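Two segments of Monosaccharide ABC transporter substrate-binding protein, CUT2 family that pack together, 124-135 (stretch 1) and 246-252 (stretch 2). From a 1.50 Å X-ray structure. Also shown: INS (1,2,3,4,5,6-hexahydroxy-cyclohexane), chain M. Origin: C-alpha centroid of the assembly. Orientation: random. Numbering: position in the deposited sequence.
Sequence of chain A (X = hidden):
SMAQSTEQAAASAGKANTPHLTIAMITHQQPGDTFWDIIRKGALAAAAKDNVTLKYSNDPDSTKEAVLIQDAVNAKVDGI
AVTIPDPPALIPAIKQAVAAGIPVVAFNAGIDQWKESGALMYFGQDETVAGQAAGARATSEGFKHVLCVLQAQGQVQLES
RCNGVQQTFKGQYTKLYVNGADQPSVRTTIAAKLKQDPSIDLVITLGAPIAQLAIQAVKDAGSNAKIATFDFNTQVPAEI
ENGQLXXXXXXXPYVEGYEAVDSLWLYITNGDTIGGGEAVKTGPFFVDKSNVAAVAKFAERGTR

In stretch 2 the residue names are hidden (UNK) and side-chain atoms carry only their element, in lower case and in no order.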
# COMPACT_ATOMS: atom_id res chain seq x y z
N GLY A 124 6.85 -3.05 5.30
CA GLY A 124 6.08 -1.96 4.72
C GLY A 124 6.44 -0.67 5.28
O GLY A 124 7.45 -0.53 5.99
N GLN A 125 5.57 0.31 5.09
CA GLN A 125 5.84 1.62 5.66
C GLN A 125 4.87 1.93 6.77
O GLN A 125 3.71 1.42 6.80
CB GLN A 125 5.92 2.68 4.55
CG GLN A 125 4.82 3.68 4.40
CD GLN A 125 4.79 4.38 3.07
OE1 GLN A 125 5.84 4.57 2.46
NE2 GLN A 125 3.62 4.77 2.63
N ASP A 126 5.32 2.76 7.70
CA ASP A 126 4.53 3.10 8.83
C ASP A 126 3.62 4.20 8.32
O ASP A 126 4.08 5.29 7.97
CB ASP A 126 5.44 3.61 9.98
CG ASP A 126 4.63 4.00 11.24
OD1 ASP A 126 3.51 4.53 11.13
OD2 ASP A 126 5.13 3.83 12.36
N GLU A 127 2.36 3.86 8.21
CA GLU A 127 1.44 4.69 7.49
C GLU A 127 1.01 5.96 8.29
O GLU A 127 0.72 7.00 7.70
CB GLU A 127 0.21 3.91 7.02
CG GLU A 127 0.49 2.76 6.04
CD GLU A 127 1.09 3.20 4.69
OE1 GLU A 127 1.35 4.38 4.47
OE2 GLU A 127 1.31 2.27 3.87
N THR A 128 0.84 5.82 9.61
CA THR A 128 0.70 6.99 10.49
C THR A 128 1.87 7.97 10.31
O THR A 128 1.65 9.15 10.11
CB THR A 128 0.52 6.58 11.94
OG1 THR A 128 -0.66 5.74 12.03
CG2 THR A 128 0.29 7.78 12.76
N VAL A 129 3.10 7.45 10.35
CA VAL A 129 4.26 8.34 10.13
C VAL A 129 4.22 8.96 8.74
O VAL A 129 4.48 10.16 8.56
CB VAL A 129 5.58 7.58 10.32
CG1 VAL A 129 6.78 8.45 9.95
CG2 VAL A 129 5.69 7.16 11.76
N ALA A 130 3.85 8.19 7.71
CA ALA A 130 3.84 8.78 6.38
C ALA A 130 2.77 9.89 6.32
O ALA A 130 3.00 10.98 5.74
CB ALA A 130 3.63 7.73 5.28
N GLY A 131 1.59 9.64 6.91
CA GLY A 131 0.53 10.66 6.96
C GLY A 131 0.96 11.88 7.73
O GLY A 131 0.77 12.99 7.29
N GLN A 132 1.59 11.70 8.88
CA GLN A 132 2.11 12.82 9.68
C GLN A 132 3.12 13.61 8.88
O GLN A 132 3.09 14.82 8.92
CB GLN A 132 2.76 12.30 10.98
CG GLN A 132 1.76 11.71 11.96
CD GLN A 132 2.38 10.83 13.03
OE1 GLN A 132 3.46 10.28 12.83
NE2 GLN A 132 1.76 10.73 14.19
N ALA A 133 3.99 12.92 8.15
CA ALA A 133 4.95 13.64 7.30
C ALA A 133 4.26 14.41 6.15
O ALA A 133 4.70 15.46 5.78
CB ALA A 133 5.93 12.64 6.72
N ALA A 134 3.22 13.80 5.57
CA ALA A 134 2.52 14.45 4.45
C ALA A 134 1.78 15.71 4.97
O ALA A 134 1.70 16.72 4.30
CB ALA A 134 1.50 13.46 3.82
N GLY A 135 1.21 15.66 6.16
CA GLY A 135 0.48 16.82 6.72
C GLY A 135 1.42 18.00 6.96
O GLY A 135 1.14 19.08 6.53
N UNK A 246 2.22 17.23 -7.06
CA UNK A 246 3.22 17.87 -6.22
C UNK A 246 4.34 16.93 -5.81
O UNK A 246 5.49 17.31 -5.79
c UNK A 246 1.86 20.56 -6.22
n UNK A 246 2.66 21.42 -5.67
c UNK A 246 1.43 19.48 -5.29
c UNK A 246 2.59 18.53 -5.00
o UNK A 246 1.52 20.60 -7.46
N UNK A 247 3.98 15.70 -5.47
CA UNK A 247 4.91 14.72 -4.99
C UNK A 247 4.18 13.41 -4.90
O UNK A 247 2.95 13.38 -4.99
c UNK A 247 5.52 15.12 -3.64
c UNK A 247 4.47 17.05 -2.36
c UNK A 247 3.62 15.05 -1.79
c UNK A 247 3.21 13.71 -1.64
n UNK A 247 3.55 17.26 -1.38
c UNK A 247 4.56 15.73 -2.66
c UNK A 247 1.96 15.75 -0.07
c UNK A 247 1.59 14.45 0.08
c UNK A 247 2.16 13.43 -0.68
c UNK A 247 2.97 16.06 -1.02
N UNK A 248 4.95 12.32 -4.76
CA UNK A 248 4.41 10.94 -4.56
C UNK A 248 5.23 10.36 -3.45
O UNK A 248 6.45 10.54 -3.41
c UNK A 248 4.53 10.11 -5.80
N UNK A 249 4.59 9.64 -2.56
CA UNK A 249 5.24 8.94 -1.48
C UNK A 249 5.47 7.49 -1.89
O UNK A 249 4.50 6.75 -2.14
c UNK A 249 3.21 10.63 1.40
c UNK A 249 4.43 8.98 -0.18
c UNK A 249 5.06 8.14 0.87
c UNK A 249 4.21 10.46 0.27
N UNK A 250 6.72 7.07 -1.94
CA UNK A 250 7.07 5.72 -2.33
C UNK A 250 7.19 4.83 -1.09
O UNK A 250 7.90 5.20 -0.14
c UNK A 250 8.42 5.81 -3.04
c UNK A 250 8.85 4.55 -3.72
o UNK A 250 10.00 4.61 -4.19
o UNK A 250 8.12 3.50 -3.83
N UNK A 251 6.47 3.72 -1.14
CA UNK A 251 6.53 2.64 -0.15
C UNK A 251 7.26 1.41 -0.63
O UNK A 251 7.36 0.41 0.11
c UNK A 251 5.14 2.22 0.37
n UNK A 251 3.04 0.09 0.80
o UNK A 251 1.84 1.39 -0.61
c UNK A 251 2.95 1.00 -0.13
c UNK A 251 4.28 1.52 -0.67
N UNK A 252 7.73 1.44 -1.88
CA UNK A 252 8.48 0.34 -2.52
C UNK A 252 7.75 -0.98 -2.42
O UNK A 252 8.22 -1.96 -1.81
c UNK A 252 12.12 1.27 -1.73
c UNK A 252 10.73 1.49 -2.24
c UNK A 252 9.90 0.24 -2.00
o UNK A 252 12.35 1.32 -0.48
n UNK A 252 13.01 0.90 -2.62
C1 INS M . -1.59 1.20 -1.53
C2 INS M . -2.82 1.43 -2.39
C3 INS M . -3.52 0.09 -2.61
C4 INS M . -3.79 -0.66 -1.33
C5 INS M . -2.54 -0.91 -0.55
C6 INS M . -1.77 0.35 -0.27
O1 INS M . -0.90 2.42 -1.22
O2 INS M . -3.70 2.25 -1.61
O3 INS M . -4.77 0.41 -3.26
O4 INS M . -4.46 -1.92 -1.60
O5 INS M . -2.80 -1.51 0.74
O6 INS M . -0.50 0.07 0.38
O HOH W 1 3.15 4.95 -0.45

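Position 246 carries three side-chain carbons, the third bonded to one oxygen and one nitrogen. That is an unbranched chain ending in a carboxamide. It does not reach stretch 1. An amide on a chain of this length is glutamine, so the residue is Gln246.

Position 247 has one carbon leading to fused five- and six-membered rings, with eight carbons and one nitrogen in the ring system. The CA-to-CB bond points toward stretch 1, and a carbon of the six-membered ring lies 3.9 Å from Ala134 CB. A fused ring pair with one nitrogen is an indole, so this is Trp247. The contacting atom is CH2. Ala134 CB approaches the ring obliquely. The indole NE1 is hydrogen-bonded elsewhere in the structure.

Position 248 has a single side-chain carbon. It is out of reach of stretch 1 and makes no contact. One carbon alone is alanine: Ala248. It belongs to a short strand that includes positions 249 and 250.

Position 249 has four carbons, forked at the first, with one arm two carbons long. The CA-to-CB bond points toward stretch 1. The end of the long arm is 4.1 Å from Ala134 CB, and the short arm is 4.0 Å from Gln125 OE1. A fork at the first carbon with unequal arms is isoleucine, so this is Ile249. Its chi1 is m and its chi2 is t. The terminal CD1 is also 4.4 Å from Ala130 O.

Position 250 has two carbons, the second carrying two oxygens. The CA-to-CB bond points away from stretch 1. A carboxylate on so short a chain is aspartate: Asp250. Its OD1 accepts a hydrogen bond from the backbone N of position 252, at 2.9 Å. Its backbone O is 3.4 Å from Gln125 OE1, but both are acceptors and no hydrogen bond forms.

Position 251 again has three carbons, the last with one oxygen and one nitrogen. The CA-to-CB bond points toward stretch 1, and CB is 3.2 Å from Gln125 OE1. A carboxamide on the third side-chain carbon is glutamine, so this is Gln251. Its OE1 accepts a 2.9 Å hydrogen bond from INS O6, while its NE2 is 4.1 Å from Glu127 OE2.

Position 252 has three carbons and a terminal oxygen and nitrogen, with no contact to stretch 1. It is Gln252, at the N-cap position right before a helix.

The contact works without a direct hydrogen bond between the stretches. Ala134 packs against Trp247 and Ile249, where its small methyl group meets both apolar side chains. Near the start of the helix, Gln125 lies against Ile249 and Gln251. Its NE2 donates to Glu127 OE1 at 2.9 Å, within stretch 1. Water 1 bridges the stretches: it accepts from Gln125 NE2 at 3.1 Å and donates to Ile249 O at 2.8 Å. Gln251 thus packs beside Gln125 while its amide oxygen binds the ligand.

Stretch 2, residues 246-252: QWAIDQQ
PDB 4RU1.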